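Putative polysaccharide biosynthesis protein with aminopeptidase-like domain (Clostridium acetobutylicum, PDB 3K9T) binds one zinc ion per subunit and probably takes part in making modified polysaccharides, with no peptidase activity expected despite its aminopeptidase-like domain. Local coordinates at residues E52-K57 with L167-Y172; L203-A208 with F222-E227; I232-R237 with R300-P305. All coordinates share one frame; numbering follows the deposited sequence.

Contact 1: E52-K57 with L167-Y172; sequences EIHEVK and LTYGEY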
# COMPACT_ATOMS: atom_id res chain seq x y z
N GLU A 52 -15.38 13.19 -41.41
CA GLU A 52 -16.78 13.06 -41.72
C GLU A 52 -17.53 14.01 -40.76
O GLU A 52 -17.37 13.93 -39.53
CB GLU A 52 -17.26 11.63 -41.62
CG GLU A 52 -18.74 11.59 -41.87
CD GLU A 52 -19.32 10.21 -41.92
OE1 GLU A 52 -18.62 9.25 -41.50
OE2 GLU A 52 -20.49 10.11 -42.36
N ILE A 53 -18.31 14.92 -41.33
CA ILE A 53 -19.09 15.89 -40.56
C ILE A 53 -20.53 15.38 -40.41
O ILE A 53 -21.15 14.94 -41.36
CB ILE A 53 -19.04 17.27 -41.22
CG1 ILE A 53 -17.58 17.75 -41.29
CG2 ILE A 53 -19.92 18.28 -40.49
CD1 ILE A 53 -16.93 17.98 -39.96
N HIS A 54 -21.03 15.39 -39.18
CA HIS A 54 -22.37 14.91 -38.86
C HIS A 54 -23.24 16.08 -38.42
O HIS A 54 -22.76 17.02 -37.78
CB HIS A 54 -22.33 13.85 -37.74
CG HIS A 54 -21.70 12.55 -38.15
ND1 HIS A 54 -22.43 11.48 -38.59
CD2 HIS A 54 -20.40 12.16 -38.17
CE1 HIS A 54 -21.62 10.48 -38.88
NE2 HIS A 54 -20.38 10.87 -38.65
N GLU A 55 -24.51 16.04 -38.77
CA GLU A 55 -25.46 17.07 -38.35
C GLU A 55 -26.68 16.38 -37.75
O GLU A 55 -27.42 15.70 -38.47
CB GLU A 55 -25.85 17.98 -39.53
CG GLU A 55 -24.72 18.82 -40.10
CD GLU A 55 -24.38 20.06 -39.30
OE1 GLU A 55 -25.19 20.47 -38.45
OE2 GLU A 55 -23.31 20.67 -39.57
N VAL A 56 -26.86 16.50 -36.43
CA VAL A 56 -27.99 15.86 -35.75
C VAL A 56 -29.07 16.91 -35.48
O VAL A 56 -28.79 17.94 -34.88
CB VAL A 56 -27.52 15.18 -34.44
CG1 VAL A 56 -28.67 14.41 -33.81
CG2 VAL A 56 -26.33 14.28 -34.72
N LYS A 57 -30.28 16.64 -35.96
CA LYS A 57 -31.41 17.58 -35.87
C LYS A 57 -31.75 18.01 -34.45
O LYS A 57 -31.76 17.20 -33.52
CB LYS A 57 -32.68 16.99 -36.53
CG LYS A 57 -32.87 17.33 -38.05
CD LYS A 57 -34.25 16.88 -38.59
N LEU A 167 -26.91 20.04 -34.83
CA LEU A 167 -25.67 20.03 -34.06
C LEU A 167 -24.58 19.33 -34.87
O LEU A 167 -24.75 18.17 -35.27
CB LEU A 167 -25.89 19.31 -32.71
CG LEU A 167 -24.69 19.13 -31.76
CD1 LEU A 167 -25.14 19.20 -30.30
CD2 LEU A 167 -23.98 17.86 -32.03
N THR A 168 -23.48 20.05 -35.08
CA THR A 168 -22.35 19.56 -35.85
C THR A 168 -21.35 18.82 -34.99
O THR A 168 -20.99 19.31 -33.90
CB THR A 168 -21.57 20.72 -36.50
OG1 THR A 168 -22.49 21.60 -37.17
CG2 THR A 168 -20.50 20.17 -37.50
N TYR A 169 -20.93 17.64 -35.45
CA TYR A 169 -19.71 17.01 -34.90
C TYR A 169 -18.90 16.40 -36.03
O TYR A 169 -19.45 15.98 -37.05
CB TYR A 169 -19.96 16.01 -33.76
CG TYR A 169 -20.60 14.68 -34.12
CD1 TYR A 169 -19.84 13.63 -34.54
CD2 TYR A 169 -21.93 14.48 -33.96
CE1 TYR A 169 -20.39 12.43 -34.81
CE2 TYR A 169 -22.50 13.26 -34.23
CZ TYR A 169 -21.73 12.25 -34.66
OH TYR A 169 -22.32 11.03 -34.97
N GLY A 170 -17.58 16.38 -35.85
CA GLY A 170 -16.66 15.81 -36.83
C GLY A 170 -15.94 14.56 -36.32
O GLY A 170 -15.68 14.42 -35.14
N GLU A 171 -15.56 13.69 -37.24
CA GLU A 171 -14.99 12.41 -36.87
C GLU A 171 -14.01 11.91 -37.94
O GLU A 171 -14.27 11.99 -39.15
CB GLU A 171 -16.14 11.44 -36.69
CG GLU A 171 -15.81 10.05 -36.28
CD GLU A 171 -17.09 9.23 -36.01
OE1 GLU A 171 -18.21 9.75 -36.18
OE2 GLU A 171 -16.97 8.06 -35.58
N TYR A 172 -12.87 11.39 -37.49
CA TYR A 172 -11.88 10.81 -38.40
C TYR A 172 -11.46 9.45 -37.84
O TYR A 172 -11.17 9.34 -36.65
CB TYR A 172 -10.68 11.73 -38.54
CG TYR A 172 -9.57 11.17 -39.39
CD1 TYR A 172 -9.82 10.61 -40.64
CD2 TYR A 172 -8.24 11.24 -38.96
CE1 TYR A 172 -8.80 10.11 -41.41
CE2 TYR A 172 -7.21 10.75 -39.73
CZ TYR A 172 -7.50 10.19 -40.95
OH TYR A 172 -6.46 9.72 -41.70
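E52 to V56 pair residue by residue with E171 to L167 as neighbouring antiparallel strands, at one margin of the mixed sheet in the aminopeptidase-like α/β domain. The strand axes approach to 4.6 Å, with their directions 153° apart. E52–E171, H54–Y169 and V56–L167 are the hydrogen-bonded pairs, each joined by two backbone bonds; the shortest runs from H54 N to Y169 O, 2.7 Å. I53–G170 and E55–T168 are the non-hydrogen-bonded pairs between them, where CA–H groups face carbonyls, as from T168 CA to H54 O at 3.2 Å.

On the face carrying H54, Y169 and V56, the H54 CB lies over the centre of the Y169 ring, 3.6 Å from its centroid, a CH-pi contact. The imidazole continues from there nearly parallel to the phenol ring (planes at 14°) but slid so far that the two barely overlap, with H54 CD2 3.4 Å from Y169 CE1. V56 CG2 comes to the edge of the same phenol ring. Helix 229-237 covers this face, T233 packing on V56 and Y169; R237 NE hydrogen-bonds Y169 OH. Separately, E171 OE2 forms a salt bridge with R221 of strand 219-225.

Helix 36-45 lies against the opposite face, where I53 CG2 touches T168 CG2 at 3.6 Å. E55 bends at chi2 (-79°), and its carboxylate is shared out: OE1 forms a salt bridge with R39 and a hydrogen bond with S166, while T168 OG1 donates to E55 OE2 at 2.7 Å from above the carboxylate plane.

Contact 2: L203-A208 with F222-E227; sequences LITFIA and FLFAPE. With IMD (imidazole), chain E.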
# COMPACT_ATOMS: atom_id res chain seq x y z
N LEU A 203 -4.12 20.23 -31.30
CA LEU A 203 -3.23 19.09 -31.00
C LEU A 203 -3.70 17.79 -31.64
O LEU A 203 -2.95 17.10 -32.30
CB LEU A 203 -3.05 18.90 -29.48
CG LEU A 203 -2.37 17.60 -29.03
CD1 LEU A 203 -0.96 17.71 -29.40
CD2 LEU A 203 -2.51 17.28 -27.53
N ILE A 204 -4.95 17.43 -31.39
CA ILE A 204 -5.55 16.20 -31.89
C ILE A 204 -5.49 16.22 -33.43
O ILE A 204 -5.22 15.19 -34.04
CB ILE A 204 -7.00 16.09 -31.29
CG1 ILE A 204 -6.91 15.76 -29.80
CG2 ILE A 204 -7.84 15.10 -31.90
CD1 ILE A 204 -6.14 14.59 -29.51
N THR A 205 -5.65 17.39 -34.04
CA THR A 205 -5.55 17.50 -35.49
C THR A 205 -4.18 17.01 -35.97
O THR A 205 -4.08 16.14 -36.86
CB THR A 205 -5.89 18.91 -35.97
OG1 THR A 205 -7.27 19.14 -35.67
CG2 THR A 205 -5.67 19.05 -37.51
N PHE A 206 -3.13 17.50 -35.32
CA PHE A 206 -1.77 17.12 -35.67
C PHE A 206 -1.38 15.69 -35.28
O PHE A 206 -0.57 15.07 -35.95
CB PHE A 206 -0.77 18.17 -35.20
CG PHE A 206 -0.65 19.33 -36.16
CD1 PHE A 206 -1.62 20.32 -36.18
CD2 PHE A 206 0.37 19.38 -37.08
CE1 PHE A 206 -1.54 21.36 -37.09
CE2 PHE A 206 0.46 20.42 -37.99
CZ PHE A 206 -0.48 21.42 -37.99
N ILE A 207 -1.97 15.15 -34.22
CA ILE A 207 -1.75 13.76 -33.89
C ILE A 207 -2.35 12.93 -35.02
O ILE A 207 -1.67 12.08 -35.55
CB ILE A 207 -2.33 13.35 -32.54
CG1 ILE A 207 -1.50 14.02 -31.44
CG2 ILE A 207 -2.30 11.80 -32.37
CD1 ILE A 207 -2.25 14.14 -30.16
N ALA A 208 -3.60 13.22 -35.39
CA ALA A 208 -4.28 12.53 -36.51
C ALA A 208 -3.44 12.63 -37.79
O ALA A 208 -3.22 11.63 -38.49
CB ALA A 208 -5.69 13.10 -36.73
N PHE A 222 -10.85 9.83 -33.93
CA PHE A 222 -10.67 11.16 -33.40
C PHE A 222 -12.01 11.88 -33.47
O PHE A 222 -12.52 12.08 -34.55
CB PHE A 222 -9.66 11.91 -34.22
CG PHE A 222 -8.35 11.24 -34.32
CD1 PHE A 222 -8.16 10.20 -35.22
CD2 PHE A 222 -7.28 11.68 -33.56
CE1 PHE A 222 -6.91 9.57 -35.34
CE2 PHE A 222 -6.04 11.07 -33.67
CZ PHE A 222 -5.85 10.00 -34.57
N LEU A 223 -12.55 12.27 -32.32
CA LEU A 223 -13.86 12.92 -32.23
C LEU A 223 -13.69 14.40 -31.91
O LEU A 223 -13.02 14.76 -30.95
CB LEU A 223 -14.69 12.25 -31.14
CG LEU A 223 -16.10 12.79 -31.00
CD1 LEU A 223 -16.91 12.49 -32.27
CD2 LEU A 223 -16.72 12.17 -29.77
N PHE A 224 -14.28 15.24 -32.76
CA PHE A 224 -14.36 16.69 -32.53
C PHE A 224 -15.86 17.06 -32.37
O PHE A 224 -16.61 17.08 -33.34
CB PHE A 224 -13.77 17.47 -33.68
CG PHE A 224 -12.35 17.18 -33.98
CD1 PHE A 224 -11.99 16.06 -34.72
CD2 PHE A 224 -11.36 18.08 -33.62
CE1 PHE A 224 -10.65 15.83 -35.06
CE2 PHE A 224 -10.03 17.86 -33.97
CZ PHE A 224 -9.68 16.73 -34.68
N ALA A 225 -16.27 17.39 -31.16
CA ALA A 225 -17.69 17.54 -30.85
C ALA A 225 -17.84 18.54 -29.72
O ALA A 225 -16.91 18.69 -28.90
CB ALA A 225 -18.25 16.22 -30.44
N PRO A 226 -19.01 19.22 -29.65
CA PRO A 226 -19.20 20.11 -28.49
C PRO A 226 -19.13 19.33 -27.20
O PRO A 226 -19.60 18.18 -27.16
CB PRO A 226 -20.65 20.62 -28.68
CG PRO A 226 -21.31 19.67 -29.64
CD PRO A 226 -20.18 19.23 -30.54
N GLU A 227 -18.63 19.96 -26.14
CA GLU A 227 -18.56 19.26 -24.86
C GLU A 227 -19.93 18.82 -24.34
O GLU A 227 -20.95 19.47 -24.55
CB GLU A 227 -17.84 20.08 -23.78
CG GLU A 227 -17.42 19.21 -22.56
CD GLU A 227 -16.67 19.98 -21.50
OE1 GLU A 227 -17.22 20.98 -21.03
OE2 GLU A 227 -15.55 19.57 -21.09
N1 IMD E . -14.57 21.56 -19.67
C2 IMD E . -14.58 22.54 -20.60
N3 IMD E . -14.20 23.67 -20.01
C4 IMD E . -13.94 23.42 -18.71
C5 IMD E . -14.17 22.07 -18.50
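A208 and F222 form the centre of this contact between helix 194-211 and strand 219-225, two elements of a β-α-β unit that begins with strand 181-187. The short helix and strand segments run roughly antiparallel, 9.7 Å apart at the axes, a gap filled by side chains; all six residues that touch are buried.

F222 holds CG anti to its carbonyl carbon (chi1 -57°), and the ring beyond it reaches the helix. The ring presents one face to A208: the methyl CB sits over its centre, 3.6 Å from the centroid and only 9° off the normal, a CH-pi contact. The backbone also comes close, A208 CA lying 3.6 Å from F222 CZ. The CG2 methyls of two isoleucines meet the rim of this ring near its plane, I204 CG2 at CD2 (3.8 Å) and I207 CG2 at CE2 (4.0 Å). The phenyl is thereby bounded by the helix at one face and along part of its edge.

I204 CG2, anti to its backbone N, touches both phenylalanines, in directions roughly perpendicular to each other: besides F222 it meets F224 CZ at 3.7 Å. The I204 and F224 side chains run past one another in opposing senses. T205, by contrast, crosses F224 at about a right angle, its OG1 3.5 Å from CE2; that hydroxyl has its polar partner within the helix, V201 O. L184 of strand 181-187 packs on both I204 and F222, extending the apolar layer across the sheet.

Beyond the strand, the extended side chain of E227 reaches an imidazole probably left from crystallisation, whose N1 donates to E227 OE2 at 2.6 Å.

Contact 3: I232-R237 with R300-P305; sequences ITWLSR and RQFSSP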
# COMPACT_ATOMS: atom_id res chain seq x y z
N ILE A 232 -22.29 12.86 -25.75
CA ILE A 232 -23.55 12.10 -25.51
C ILE A 232 -24.18 11.75 -26.86
O ILE A 232 -24.52 10.61 -27.10
CB ILE A 232 -24.54 12.87 -24.60
CG1 ILE A 232 -23.92 13.12 -23.22
CG2 ILE A 232 -25.87 12.08 -24.44
CD1 ILE A 232 -24.74 14.04 -22.31
N THR A 233 -24.27 12.73 -27.76
CA THR A 233 -24.76 12.48 -29.11
C THR A 233 -23.98 11.39 -29.84
O THR A 233 -24.57 10.50 -30.46
CB THR A 233 -24.76 13.75 -29.95
OG1 THR A 233 -25.59 14.72 -29.29
CG2 THR A 233 -25.28 13.47 -31.39
N TRP A 234 -22.66 11.46 -29.75
CA TRP A 234 -21.84 10.49 -30.43
C TRP A 234 -22.05 9.10 -29.86
O TRP A 234 -22.24 8.14 -30.61
CB TRP A 234 -20.36 10.86 -30.38
CG TRP A 234 -19.55 9.90 -31.16
CD1 TRP A 234 -19.31 9.92 -32.52
CD2 TRP A 234 -18.90 8.75 -30.65
NE1 TRP A 234 -18.53 8.85 -32.88
CE2 TRP A 234 -18.28 8.10 -31.76
CE3 TRP A 234 -18.80 8.19 -29.38
CZ2 TRP A 234 -17.55 6.92 -31.61
CZ3 TRP A 234 -18.07 7.01 -29.24
CH2 TRP A 234 -17.45 6.40 -30.35
N LEU A 235 -22.03 8.99 -28.52
CA LEU A 235 -22.25 7.70 -27.85
C LEU A 235 -23.63 7.13 -28.23
O LEU A 235 -23.77 5.93 -28.47
CB LEU A 235 -22.07 7.81 -26.32
CG LEU A 235 -20.64 7.97 -25.84
CD1 LEU A 235 -20.52 8.38 -24.37
CD2 LEU A 235 -19.87 6.67 -26.10
N SER A 236 -24.63 8.00 -28.35
CA SER A 236 -25.99 7.54 -28.64
C SER A 236 -26.07 7.00 -30.07
O SER A 236 -26.94 6.23 -30.39
CB SER A 236 -27.05 8.65 -28.42
OG SER A 236 -27.08 9.61 -29.47
N ARG A 237 -25.14 7.42 -30.91
CA ARG A 237 -25.14 7.00 -32.30
C ARG A 237 -24.13 5.90 -32.59
O ARG A 237 -24.05 5.45 -33.72
CB ARG A 237 -24.90 8.23 -33.19
CG ARG A 237 -26.13 9.18 -33.19
CD ARG A 237 -25.78 10.63 -33.48
NE ARG A 237 -25.12 10.75 -34.76
CZ ARG A 237 -25.73 10.79 -35.94
NH1 ARG A 237 -27.06 10.71 -36.03
NH2 ARG A 237 -25.01 10.90 -37.04
N ARG A 300 -16.33 12.24 -18.13
CA ARG A 300 -17.61 11.95 -17.43
C ARG A 300 -18.63 11.17 -18.23
O ARG A 300 -19.34 10.31 -17.69
CB ARG A 300 -18.30 13.20 -16.88
CG ARG A 300 -18.14 14.44 -17.68
CD ARG A 300 -18.22 15.64 -16.76
NE ARG A 300 -19.48 16.28 -17.00
CZ ARG A 300 -19.61 17.51 -17.48
NH1 ARG A 300 -18.54 18.27 -17.68
NH2 ARG A 300 -20.82 18.00 -17.73
N GLN A 301 -18.77 11.49 -19.50
CA GLN A 301 -19.72 10.73 -20.31
C GLN A 301 -19.12 9.35 -20.60
O GLN A 301 -19.77 8.35 -20.37
CB GLN A 301 -20.13 11.48 -21.57
CG GLN A 301 -20.45 12.96 -21.34
CD GLN A 301 -21.49 13.22 -20.28
OE1 GLN A 301 -22.34 12.36 -20.00
NE2 GLN A 301 -21.45 14.43 -19.68
N PHE A 302 -17.85 9.28 -20.96
CA PHE A 302 -17.25 7.97 -21.29
C PHE A 302 -17.14 7.06 -20.10
O PHE A 302 -17.09 5.85 -20.26
CB PHE A 302 -15.90 8.14 -22.00
CG PHE A 302 -15.99 8.88 -23.29
CD1 PHE A 302 -16.74 8.37 -24.33
CD2 PHE A 302 -15.37 10.11 -23.46
CE1 PHE A 302 -16.87 9.09 -25.54
CE2 PHE A 302 -15.49 10.82 -24.68
CZ PHE A 302 -16.23 10.31 -25.71
N SER A 303 -17.10 7.64 -18.91
CA SER A 303 -16.95 6.90 -17.67
C SER A 303 -18.25 6.70 -16.90
O SER A 303 -18.19 6.19 -15.79
CB SER A 303 -15.96 7.63 -16.78
OG SER A 303 -14.71 7.72 -17.45
N SER A 304 -19.39 7.11 -17.47
CA SER A 304 -20.73 6.79 -16.93
C SER A 304 -20.76 5.30 -16.75
O SER A 304 -20.07 4.57 -17.47
CB SER A 304 -21.86 7.03 -17.92
OG SER A 304 -21.55 7.93 -18.92
N PRO A 305 -21.62 4.82 -15.86
CA PRO A 305 -21.60 3.38 -15.56
C PRO A 305 -22.13 2.52 -16.69
O PRO A 305 -21.80 1.35 -16.78
CB PRO A 305 -22.46 3.24 -14.30
CG PRO A 305 -23.02 4.58 -14.01
CD PRO A 305 -22.40 5.60 -14.89
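L235 and F302 both hold CG anti to their own carbonyl carbon (chi1 -73° and -61°), and beyond these two CG atoms the leucine methyls and the phenyl ring meet between helix 229-237 and the short helix 299-302. Both methyls of the fork lie against the CD1–CE1 bond of the F302 ring: L235 CD1 is 3.8 Å from F302 CD1, and L235 CD2 is 3.9 Å from F302 CE1. The two side chains pass obliquely. W234 adds a looser neighbour, its CE3 near the plane of the phenyl at 4.4 Å from F302 CE1.

Q301 bends at chi2 (-55°), which brings CD to I232; the amide oxygen then rests on the isoleucine. I232 crosses the glutamine at a slant, CG1 and CD1 both 3.7 Å from Q301 OE1, in van der Waals contact. The polar requirement of OE1 is met by another chain, since it accepts a hydrogen bond from the backbone N of E367 of the second subunit. Q301 CB is 4.2 Å from L235 CD1, so the glutamine stem shares the apolar patch with the leucine. All five touching residues are buried.

C366 of the second subunit packs on both L235 and Q301, and R300 forms a salt bridge with E367 of that subunit. The Q301 side chain is about 13 Å from the zinc ion, so the cluster stands apart from the metal site. It lies where two short helices of the aminopeptidase-like domain meet each other and a neighbouring copy: a largely apolar helix-to-helix contact, with one glutamine built in, at a subunit interface of the homotrimer.

The contacts follow one another along the chain in series, neither nested nor crossing. Contact 1 closes the longest excursion: 109 residues, taking in the insert domain, leave after strand 52-57 and return as strand 166-174. Contact 2 closes a tight connection of 13 residues within the β-α-β unit, and its strand 219-225 lies beside strand 166-174, where Y172 O and F222 N are 2.8 Å apart. The chain then passes directly into helix 229-237, and contact 3 spans 62 residues to helix 299-302. W234 CD1 ties helix 229-237 to contact 2, 3.5 Å from L223 CD1, and R237 NE reaches contact 1, 2.8 Å from Y169 OH, linking sheet margin, sheet interior and subunit interface.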